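Local atomic coordinates of betaine aldehyde dehydrogenase (Staphylococcus aureus subsp. aureus COL, PDB entry 4QTO), a protein that catalyses the NAD-dependent oxidation of betaine aldehyde to glycine betaine, the osmoprotectant. Residues A[398-403]-A[420-425]; A[46-51]-A[64-69]; A[248-253]-A[272-277]; A[460-465]-A[481-486]. One frame throughout, in Å; residues are numbered along the deposited sequence.

Contact 1 (A[398-403]-A[420-425]); sequences PTVITN and VTVEGF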
# COMPACT_ATOMS: atom_id res chain seq x y z
N PRO A 398 39.66 -19.34 15.05
CA PRO A 398 39.18 -18.00 14.70
C PRO A 398 40.39 -17.15 14.38
O PRO A 398 41.42 -17.18 15.10
CB PRO A 398 38.41 -17.54 15.93
CG PRO A 398 38.90 -18.41 17.03
CD PRO A 398 39.29 -19.73 16.41
N THR A 399 40.27 -16.37 13.31
CA THR A 399 41.41 -15.70 12.72
C THR A 399 41.18 -14.22 12.48
O THR A 399 40.07 -13.82 12.09
CB THR A 399 41.68 -16.39 11.37
OG1 THR A 399 41.87 -17.81 11.57
CG2 THR A 399 42.86 -15.82 10.63
N VAL A 400 42.21 -13.41 12.72
CA VAL A 400 42.16 -11.97 12.42
C VAL A 400 43.34 -11.68 11.48
O VAL A 400 44.50 -12.04 11.76
CB VAL A 400 42.33 -11.09 13.67
CG1 VAL A 400 42.27 -9.61 13.28
CG2 VAL A 400 41.26 -11.42 14.71
N ILE A 401 43.03 -11.04 10.35
CA ILE A 401 44.02 -10.66 9.36
C ILE A 401 44.14 -9.13 9.36
O ILE A 401 43.15 -8.42 9.20
CB ILE A 401 43.65 -11.20 7.96
CG1 ILE A 401 43.59 -12.74 8.02
CG2 ILE A 401 44.66 -10.74 6.92
CD1 ILE A 401 43.22 -13.44 6.72
N THR A 402 45.36 -8.64 9.53
CA THR A 402 45.65 -7.21 9.60
C THR A 402 46.62 -6.76 8.50
O THR A 402 47.11 -7.57 7.72
CB THR A 402 46.25 -6.85 10.97
OG1 THR A 402 47.46 -7.60 11.17
CG2 THR A 402 45.28 -7.15 12.10
N ASN A 403 46.88 -5.45 8.45
CA ASN A 403 47.85 -4.91 7.47
C ASN A 403 47.40 -5.29 6.04
O ASN A 403 48.19 -5.78 5.22
CB ASN A 403 49.28 -5.38 7.75
CG ASN A 403 50.33 -4.51 7.05
OD1 ASN A 403 50.09 -3.34 6.78
ND2 ASN A 403 51.51 -5.09 6.81
N VAL A 420 38.26 -12.69 9.84
CA VAL A 420 37.95 -11.28 9.56
C VAL A 420 39.23 -10.58 9.12
O VAL A 420 40.33 -10.98 9.49
CB VAL A 420 37.37 -10.52 10.78
CG1 VAL A 420 36.15 -11.26 11.32
CG2 VAL A 420 38.38 -10.34 11.89
N THR A 421 39.06 -9.55 8.29
CA THR A 421 40.16 -8.65 7.91
C THR A 421 39.88 -7.32 8.59
O THR A 421 38.72 -7.01 8.89
CB THR A 421 40.25 -8.40 6.38
OG1 THR A 421 38.98 -7.95 5.87
CG2 THR A 421 40.67 -9.64 5.65
N VAL A 422 40.92 -6.54 8.83
CA VAL A 422 40.80 -5.23 9.44
C VAL A 422 41.51 -4.20 8.57
O VAL A 422 42.72 -4.34 8.30
CB VAL A 422 41.40 -5.19 10.88
CG1 VAL A 422 41.14 -3.84 11.52
CG2 VAL A 422 40.80 -6.29 11.76
N GLU A 423 40.78 -3.17 8.17
CA GLU A 423 41.31 -2.06 7.38
C GLU A 423 41.02 -0.79 8.13
O GLU A 423 39.96 -0.69 8.79
CB GLU A 423 40.60 -1.92 6.03
CG GLU A 423 40.95 -2.98 4.99
CD GLU A 423 39.87 -3.04 3.92
OE1 GLU A 423 39.98 -2.36 2.89
OE2 GLU A 423 38.84 -3.68 4.21
N GLY A 424 41.89 0.19 7.99
CA GLY A 424 41.64 1.48 8.62
C GLY A 424 41.03 2.47 7.64
O GLY A 424 41.19 2.34 6.41
N PHE A 425 40.33 3.47 8.17
CA PHE A 425 39.82 4.58 7.35
C PHE A 425 40.02 5.89 8.11
O PHE A 425 39.99 5.91 9.35
CB PHE A 425 38.37 4.42 6.95
CG PHE A 425 37.39 4.47 8.09
CD1 PHE A 425 36.91 5.69 8.55
CD2 PHE A 425 36.93 3.31 8.69
CE1 PHE A 425 36.00 5.75 9.59
CE2 PHE A 425 36.01 3.36 9.71
CZ PHE A 425 35.54 4.58 10.16
O HOH W 1 44.98 -3.83 9.88

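Contact 2 (A[46-51]-A[64-69]); sequences NKNTRD and VSEGTK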
# COMPACT_ATOMS: atom_id res chain seq x y z
N ASN A 46 17.73 -44.91 -9.10
CA ASN A 46 18.84 -45.85 -9.30
C ASN A 46 19.39 -46.46 -7.99
O ASN A 46 20.45 -47.09 -8.00
CB ASN A 46 19.99 -45.18 -10.06
CG ASN A 46 20.61 -44.01 -9.30
OD1 ASN A 46 20.33 -43.79 -8.11
ND2 ASN A 46 21.48 -43.26 -9.97
N LYS A 47 18.66 -46.27 -6.90
CA LYS A 47 19.00 -46.75 -5.56
C LYS A 47 20.32 -46.19 -5.01
O LYS A 47 20.87 -46.69 -4.03
CB LYS A 47 19.01 -48.28 -5.52
CG LYS A 47 17.65 -48.92 -5.61
CD LYS A 47 17.74 -50.42 -5.37
CE LYS A 47 16.39 -51.08 -5.13
NZ LYS A 47 15.83 -50.82 -3.77
N ASN A 48 20.81 -45.10 -5.58
CA ASN A 48 22.02 -44.48 -5.08
C ASN A 48 21.71 -43.80 -3.75
O ASN A 48 20.56 -43.38 -3.47
CB ASN A 48 22.51 -43.47 -6.09
CG ASN A 48 23.95 -43.07 -5.88
OD1 ASN A 48 24.70 -43.71 -5.14
ND2 ASN A 48 24.35 -42.02 -6.57
N THR A 49 22.74 -43.70 -2.92
CA THR A 49 22.65 -43.11 -1.60
C THR A 49 23.86 -42.26 -1.29
O THR A 49 24.88 -42.33 -1.99
CB THR A 49 22.53 -44.20 -0.49
OG1 THR A 49 23.68 -45.06 -0.50
CG2 THR A 49 21.27 -45.03 -0.66
N ARG A 50 23.76 -41.50 -0.21
CA ARG A 50 24.80 -40.63 0.27
C ARG A 50 24.86 -40.69 1.78
O ARG A 50 23.84 -40.67 2.46
CB ARG A 50 24.49 -39.18 -0.17
CG ARG A 50 25.41 -38.15 0.47
CD ARG A 50 25.00 -36.75 0.05
NE ARG A 50 25.26 -36.54 -1.38
CZ ARG A 50 26.36 -36.05 -1.87
NH1 ARG A 50 27.32 -35.64 -1.05
NH2 ARG A 50 26.48 -35.93 -3.18
N ASP A 51 26.08 -40.82 2.30
CA ASP A 51 26.32 -40.81 3.74
C ASP A 51 26.52 -39.35 4.20
O ASP A 51 27.28 -38.58 3.59
CB ASP A 51 27.57 -41.61 4.10
CG ASP A 51 27.38 -43.10 3.94
OD1 ASP A 51 26.26 -43.60 3.75
OD2 ASP A 51 28.40 -43.80 4.03
N VAL A 64 21.06 -41.26 3.17
CA VAL A 64 19.85 -40.85 2.47
C VAL A 64 19.91 -41.17 0.97
O VAL A 64 20.98 -41.41 0.40
CB VAL A 64 19.58 -39.33 2.63
CG1 VAL A 64 19.44 -38.97 4.11
CG2 VAL A 64 20.69 -38.53 1.98
N SER A 65 18.74 -41.18 0.35
CA SER A 65 18.66 -41.36 -1.10
C SER A 65 19.40 -40.25 -1.83
O SER A 65 19.40 -39.09 -1.38
CB SER A 65 17.23 -41.33 -1.58
OG SER A 65 16.50 -42.42 -1.05
N GLU A 66 20.04 -40.60 -2.94
CA GLU A 66 20.76 -39.63 -3.81
C GLU A 66 20.00 -39.72 -5.17
O GLU A 66 20.23 -40.63 -5.99
CB GLU A 66 22.20 -40.03 -3.96
CG GLU A 66 23.03 -39.13 -4.87
CD GLU A 66 23.55 -37.88 -4.18
OE1 GLU A 66 23.22 -37.58 -3.02
OE2 GLU A 66 24.42 -37.23 -4.82
N GLY A 67 19.06 -38.81 -5.35
CA GLY A 67 18.15 -38.81 -6.49
C GLY A 67 18.77 -38.55 -7.84
O GLY A 67 19.88 -38.02 -7.94
N THR A 68 18.03 -38.92 -8.88
CA THR A 68 18.47 -38.73 -10.24
C THR A 68 17.77 -37.55 -10.91
O THR A 68 16.76 -37.01 -10.44
CB THR A 68 18.18 -39.97 -11.10
OG1 THR A 68 16.76 -40.13 -11.26
CG2 THR A 68 18.76 -41.20 -10.47
N LYS A 69 18.29 -37.16 -12.08
CA LYS A 69 17.66 -36.05 -12.79
C LYS A 69 16.25 -36.43 -13.23
O LYS A 69 15.38 -35.54 -13.33
CB LYS A 69 18.53 -35.59 -13.96
CG LYS A 69 18.62 -36.54 -15.11
CD LYS A 69 19.54 -35.92 -16.17
CE LYS A 69 19.59 -36.74 -17.45
NZ LYS A 69 20.09 -38.13 -17.24
O HOH W 2 22.18 -40.60 -8.17
O HOH W 3 17.98 -44.43 -3.02

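Contact 3 (A[248-253]-A[272-277]); sequences KEVDLV and NVTNIA. With NA (sodium ion), chain L.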
# COMPACT_ATOMS: atom_id res chain seq x y z
N LYS A 248 11.29 -26.45 -18.48
CA LYS A 248 10.32 -25.53 -19.05
C LYS A 248 9.06 -25.31 -18.21
O LYS A 248 8.38 -24.30 -18.38
CB LYS A 248 9.90 -25.97 -20.47
CG LYS A 248 9.08 -27.23 -20.51
CD LYS A 248 8.65 -27.52 -21.96
CE LYS A 248 7.46 -28.47 -21.97
NZ LYS A 248 6.99 -28.84 -23.34
N GLU A 249 8.77 -26.25 -17.31
CA GLU A 249 7.55 -26.13 -16.48
C GLU A 249 7.76 -25.35 -15.19
O GLU A 249 6.81 -25.22 -14.39
CB GLU A 249 6.97 -27.51 -16.14
CG GLU A 249 6.47 -28.24 -17.36
CD GLU A 249 5.37 -27.51 -18.11
OE1 GLU A 249 4.62 -26.69 -17.53
OE2 GLU A 249 5.23 -27.80 -19.32
N VAL A 250 8.94 -24.81 -14.97
CA VAL A 250 9.23 -24.01 -13.78
C VAL A 250 8.99 -22.52 -14.07
O VAL A 250 9.42 -22.03 -15.11
CB VAL A 250 10.68 -24.23 -13.32
CG1 VAL A 250 11.04 -23.34 -12.14
CG2 VAL A 250 10.90 -25.69 -12.95
N ASP A 251 8.32 -21.83 -13.14
CA ASP A 251 8.04 -20.39 -13.26
C ASP A 251 8.99 -19.49 -12.46
O ASP A 251 9.16 -18.32 -12.78
CB ASP A 251 6.59 -20.11 -12.86
CG ASP A 251 5.61 -20.82 -13.78
OD1 ASP A 251 5.58 -20.53 -15.01
OD2 ASP A 251 4.89 -21.73 -13.27
N LEU A 252 9.60 -20.04 -11.40
CA LEU A 252 10.57 -19.31 -10.58
C LEU A 252 11.59 -20.30 -10.04
O LEU A 252 11.21 -21.36 -9.52
CB LEU A 252 9.88 -18.64 -9.37
CG LEU A 252 10.78 -18.03 -8.28
CD1 LEU A 252 11.51 -16.81 -8.78
CD2 LEU A 252 9.97 -17.72 -7.04
N VAL A 253 12.86 -19.94 -10.16
CA VAL A 253 13.96 -20.69 -9.55
C VAL A 253 14.49 -19.79 -8.42
O VAL A 253 14.88 -18.64 -8.66
CB VAL A 253 15.11 -20.94 -10.55
CG1 VAL A 253 16.24 -21.69 -9.84
CG2 VAL A 253 14.59 -21.68 -11.74
N ASN A 272 14.50 -20.70 -20.53
CA ASN A 272 13.06 -20.60 -20.56
C ASN A 272 12.56 -19.23 -20.05
O ASN A 272 11.37 -19.07 -19.76
CB ASN A 272 12.44 -21.73 -19.76
CG ASN A 272 12.74 -23.09 -20.35
OD1 ASN A 272 13.54 -23.85 -19.82
ND2 ASN A 272 12.18 -23.36 -21.48
N VAL A 273 13.45 -18.25 -20.00
CA VAL A 273 13.11 -16.90 -19.54
C VAL A 273 12.42 -17.00 -18.18
O VAL A 273 11.44 -16.29 -17.87
CB VAL A 273 12.21 -16.15 -20.53
CG1 VAL A 273 12.33 -14.66 -20.31
CG2 VAL A 273 12.56 -16.46 -21.98
N THR A 274 12.99 -17.81 -17.31
CA THR A 274 12.39 -18.07 -16.01
C THR A 274 12.80 -17.08 -14.94
O THR A 274 13.95 -16.71 -14.84
CB THR A 274 12.77 -19.49 -15.57
OG1 THR A 274 12.37 -20.43 -16.58
CG2 THR A 274 12.11 -19.87 -14.26
N ASN A 275 11.84 -16.61 -14.14
CA ASN A 275 12.15 -15.70 -13.05
C ASN A 275 13.21 -16.32 -12.15
O ASN A 275 13.18 -17.54 -11.90
CB ASN A 275 10.90 -15.50 -12.17
CG ASN A 275 9.78 -14.75 -12.86
OD1 ASN A 275 9.86 -13.52 -13.07
ND2 ASN A 275 8.70 -15.45 -13.16
N ILE A 276 14.16 -15.51 -11.69
CA ILE A 276 15.14 -16.02 -10.72
C ILE A 276 15.20 -15.12 -9.50
O ILE A 276 15.03 -13.89 -9.57
CB ILE A 276 16.57 -16.28 -11.21
CG1 ILE A 276 17.36 -14.99 -11.44
CG2 ILE A 276 16.58 -17.23 -12.39
CD1 ILE A 276 16.95 -14.19 -12.66
N ALA A 277 15.43 -15.78 -8.38
CA ALA A 277 15.62 -15.12 -7.08
C ALA A 277 16.92 -15.77 -6.57
O ALA A 277 17.02 -17.00 -6.53
CB ALA A 277 14.48 -15.34 -6.12
NA NA L . 9.28 -15.57 -17.52
O HOH W 4 9.56 -19.98 -17.03
O HOH W 5 8.78 -17.37 -16.12
O HOH W 6 7.56 -14.44 -16.29

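Contact 4 (A[460-465]-A[481-486]); sequences KLKLGT and GGYKQS. With NA (sodium ion), chain E.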
# COMPACT_ATOMS: atom_id res chain seq x y z
N LYS A 460 24.25 5.86 2.46
CA LYS A 460 25.20 5.77 1.35
C LYS A 460 25.79 4.37 1.08
O LYS A 460 26.42 4.18 0.03
CB LYS A 460 26.34 6.78 1.54
CG LYS A 460 25.86 8.23 1.41
CD LYS A 460 27.04 9.16 1.18
CE LYS A 460 26.62 10.55 0.72
NZ LYS A 460 25.97 11.30 1.82
N LEU A 461 25.56 3.41 1.99
CA LEU A 461 26.06 2.05 1.78
C LEU A 461 25.17 1.30 0.83
O LEU A 461 23.94 1.28 1.00
CB LEU A 461 26.14 1.31 3.10
CG LEU A 461 27.09 1.91 4.13
CD1 LEU A 461 27.04 1.12 5.43
CD2 LEU A 461 28.52 1.96 3.59
N LYS A 462 25.77 0.66 -0.18
CA LYS A 462 25.00 -0.13 -1.17
C LYS A 462 24.81 -1.55 -0.66
O LYS A 462 25.50 -2.51 -1.11
CB LYS A 462 25.68 -0.07 -2.52
CG LYS A 462 25.72 1.35 -3.06
CD LYS A 462 26.72 1.42 -4.21
CE LYS A 462 27.06 2.85 -4.59
NZ LYS A 462 25.86 3.53 -5.11
N LEU A 463 23.89 -1.68 0.29
CA LEU A 463 23.63 -2.93 1.00
C LEU A 463 22.15 -3.12 1.24
O LEU A 463 21.46 -2.13 1.53
CB LEU A 463 24.30 -2.86 2.40
CG LEU A 463 25.81 -2.64 2.45
CD1 LEU A 463 26.27 -2.36 3.87
CD2 LEU A 463 26.53 -3.84 1.85
N GLY A 464 21.67 -4.35 1.17
CA GLY A 464 20.24 -4.63 1.40
C GLY A 464 19.78 -4.41 2.82
O GLY A 464 18.60 -4.12 3.07
N THR A 465 20.68 -4.59 3.78
CA THR A 465 20.38 -4.35 5.20
C THR A 465 21.55 -3.63 5.84
O THR A 465 22.70 -4.02 5.66
CB THR A 465 20.14 -5.69 5.96
OG1 THR A 465 19.05 -6.40 5.35
CG2 THR A 465 19.84 -5.46 7.43
N GLY A 481 18.12 -9.21 1.27
CA GLY A 481 18.68 -9.56 -0.03
C GLY A 481 19.78 -8.62 -0.44
O GLY A 481 20.08 -7.65 0.27
N GLY A 482 20.38 -8.88 -1.59
CA GLY A 482 21.55 -8.11 -1.92
C GLY A 482 21.56 -7.24 -3.12
O GLY A 482 20.85 -7.51 -4.10
N TYR A 483 22.27 -6.13 -2.98
CA TYR A 483 22.63 -5.30 -4.12
C TYR A 483 23.74 -6.02 -4.87
O TYR A 483 24.42 -6.92 -4.33
CB TYR A 483 23.17 -3.92 -3.68
CG TYR A 483 22.26 -2.86 -3.10
CD1 TYR A 483 21.30 -3.15 -2.11
CD2 TYR A 483 22.38 -1.53 -3.51
CE1 TYR A 483 20.51 -2.16 -1.54
CE2 TYR A 483 21.59 -0.53 -2.94
CZ TYR A 483 20.67 -0.85 -1.95
OH TYR A 483 19.88 0.13 -1.35
N LYS A 484 23.98 -5.62 -6.12
CA LYS A 484 25.14 -6.07 -6.86
C LYS A 484 25.25 -7.59 -6.93
O LYS A 484 24.25 -8.25 -7.25
CB LYS A 484 26.38 -5.34 -6.28
CG LYS A 484 26.30 -3.80 -6.40
CD LYS A 484 27.12 -3.05 -5.34
CE LYS A 484 28.59 -3.43 -5.38
NZ LYS A 484 29.35 -2.72 -4.29
N GLN A 485 26.44 -8.17 -6.70
CA GLN A 485 26.59 -9.60 -6.91
C GLN A 485 26.12 -10.44 -5.72
O GLN A 485 26.27 -11.66 -5.75
CB GLN A 485 27.99 -9.99 -7.36
CG GLN A 485 28.45 -9.23 -8.62
CD GLN A 485 29.57 -9.93 -9.36
OE1 GLN A 485 29.61 -11.13 -9.44
NE2 GLN A 485 30.47 -9.16 -9.92
N SER A 486 25.52 -9.80 -4.72
CA SER A 486 24.97 -10.56 -3.60
C SER A 486 23.64 -11.22 -3.93
O SER A 486 23.16 -12.03 -3.15
CB SER A 486 24.89 -9.73 -2.34
OG SER A 486 26.20 -9.57 -1.78
NA NA E . 22.20 -8.14 -8.33
O HOH W 7 28.09 -2.58 -1.85
O HOH W 8 20.08 -8.00 3.38
O HOH W 9 20.69 -6.88 -6.90
O HOH W 10 22.44 -6.09 -9.62

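Contact 1 (A[398-403]-A[420-425])
I401 is gripped at both ends by the neighbouring strand: its N-H reaches V420 O at 2.8 Å and its carbonyl O takes the N-H of V422 at 2.9 Å. The V422 bond is bent, 136° at the hydrogen. A third bond, V420 N to T399 O (3.1 Å), completes a ladder in which V400 pairs with V420 and I401 with T421. Such two-sided bonding by one residue to two partners is the signature of parallel strands. I401 O also meets the CA-H of T421, at 3.3 Å from CA. Where the strands part, a water joins N403 N to V422 O. The packing is on two faces. On one, V400 lies alongside V420, both pointing the same way, with their CG2 methyls 4.2 Å apart; V420 CG2 sits between its own backbone N and carbonyl carbon (chi1 -54°), turned to that neighbour. On the same face V400 CG1 touches V422 CG2 at 3.9 Å, and helix 323-337 packs on V400 and V422. On the other face I401 CB meets T421 CG2 at 4.1 Å. The unit is a beta-alpha-beta crossover through helix 409-412, set in the mixed sheet that probably belongs to the catalytic domain, as in related aldehyde dehydrogenases. V400 bonds through its backbone to strand 377-380 on the far side, and T399 O also accepts from the Y306 hydroxyl. With main-chain polar groups paired among buried aliphatic side chains, the contact is held by backbone bonds and sealed by methyl groups.

Contact 2 (A[46-51]-A[64-69])
R50 and E66 face each other beside the open end of a beta hairpin, strands 49-54 and 59-65, and form a side-on salt bridge: NE meets OE1 at 2.8 Å and NH2 meets OE2 at 2.9 Å. Both oxygens lie close to the guanidinium plane and are met on their syn side, but the carboxylate is twisted against that plane by 38°, so the two flat groups are not coplanar. A bend at chi2 (82°) turns the glutamate's carboxylate toward the arginine. E66 OE2 has a further, weak partner in A236 N. N48 runs alongside E66 in the same direction, its amide at 77° to the carboxylate, with ND2 resting 3.6 Å from E66 CG. The backbone joins R50 and V64 as a hydrogen-bonded antiparallel pair, N to O and O to N, while T49 and S65 make the neighbouring non-hydrogen-bonded pair with diverging side chains. Beyond it E66 N donates to N48 O at 2.9 Å. N46 starts an Asx turn, its OD1 accepting from N48 N at 2.9 Å; S44 OG bonds the same oxygen. One water accepts from the amides of both N46 and N48 and donates to E66 O, stitching the loop to the chain that leaves the hairpin. That chain leads to T68, the N-cap of helix 69-85, whose side chain runs antiparallel to that of N46: its OG1 turns to the helix, bonding E70 N weakly, while its methyl CG2 lies 3.4 Å from N46 ND2.

Contact 3 (A[248-253]-A[272-277])
N275 closes on D251 with its side-chain amide: ND2 donates to D251 O at 2.9 Å, a nearly straight bond (164°) lying close to the amide plane. This is the start of a parallel pair in the beta-alpha-beta unit of strand 252-256, helix 259-269 and strand 275-279, part of the Rossmann-type nucleotide-binding domain of the family. V253 is the bonding residue of the ladder, its N donating to N275 O at 3.0 Å and its O receiving A277 N. L252 crosses N275 at about a right angle, its CD1 3.7 Å from N275 CB and farther along near A277 CB. T274 sets its methyl against V250 and V253: CG2 is anti to the backbone N (chi1 -56° for OG1), which brings it to 3.6 Å from V250 O and 4.0 Å from V253 CG2. Its hydroxyl shares a water with V250 O. The next layer fixes these groups. D251 is held by R80 and by V173 N, while helix 259-269 packs on V253 and T274. That helix ends in a Schellman motif, T274 N bonding A269 O, with V273 at positive phi as the C-prime residue. The turn directs the V273 carbonyl outward to a sodium ion that K484 O and G487 O of the second subunit also bind, so the helix end joins the subunit interface. Two waters complete the ligands, and one also bonds D251 O weakly. V273 O stands 2.3 Å from the sodium ion.

Contact 4 (A[460-465]-A[481-486])
K484 reaches across to K462 through one water, which accepts from K484 NZ at 2.7 Å and donates to K462 O at the same length. The ammonium is also taken by S438 O and, weakly, by N436 O and Y440 O, and these carbonyls probably help stabilise its charge. Beside it the Y483 ring slides under the K462-L463 peptide: L463 N stands 3.7 Å above the ring plane over its centre, and K462 C lies at the same height toward the rim. K462 CB adds an aliphatic touch on CD2 (3.7 Å), and L463 O comes to 3.2 Å from CE1. The tyrosine's CG is anti to its carbonyl carbon (chi1 -72°), which lays the ring along the other backbone; its hydroxyl continues to E169 of the second subunit. K462 is the centre of an inverse gamma turn in the loop between helix 451-460 and strand 465-468. K462 NZ forms a salt bridge with E84 of the second subunit. Without a side chain, G464 comes close enough for its CA-H to meet G481 O, 3.2 Å from CA and nearly straight (164°). Farther along, a water joins T465 OG1 to G481 N, and T465 itself extends a parallel ladder into a strand of the second subunit. K484 O binds a sodium ion at 2.3 Å, shared with G487 O and with V273 O of the second subunit; a water on that ion donates to G482 O.

How the contacts relate
Contacts 1, 3 and 4 are buried, contact 2 only partly so. Contacts 1 and 3 are both parallel strand pairs of beta-alpha-beta units, yet in different sheets, with centres about 40 Å apart on opposite sides of the chain's centre. Contact 1 is the more apolar; contact 3 brings in a side-chain amide. Contact 2 is an antiparallel hairpin end with a charged pair and water-linked amides. Contact 4 joins two loops through ring packing, water and a lysine. Contacts 3 and 4 alone reach the second subunit, at two equivalent sodium sites: V273 O meets K484 O and G487 O of that subunit at one ion, and K484 O meets its V273 O at the other.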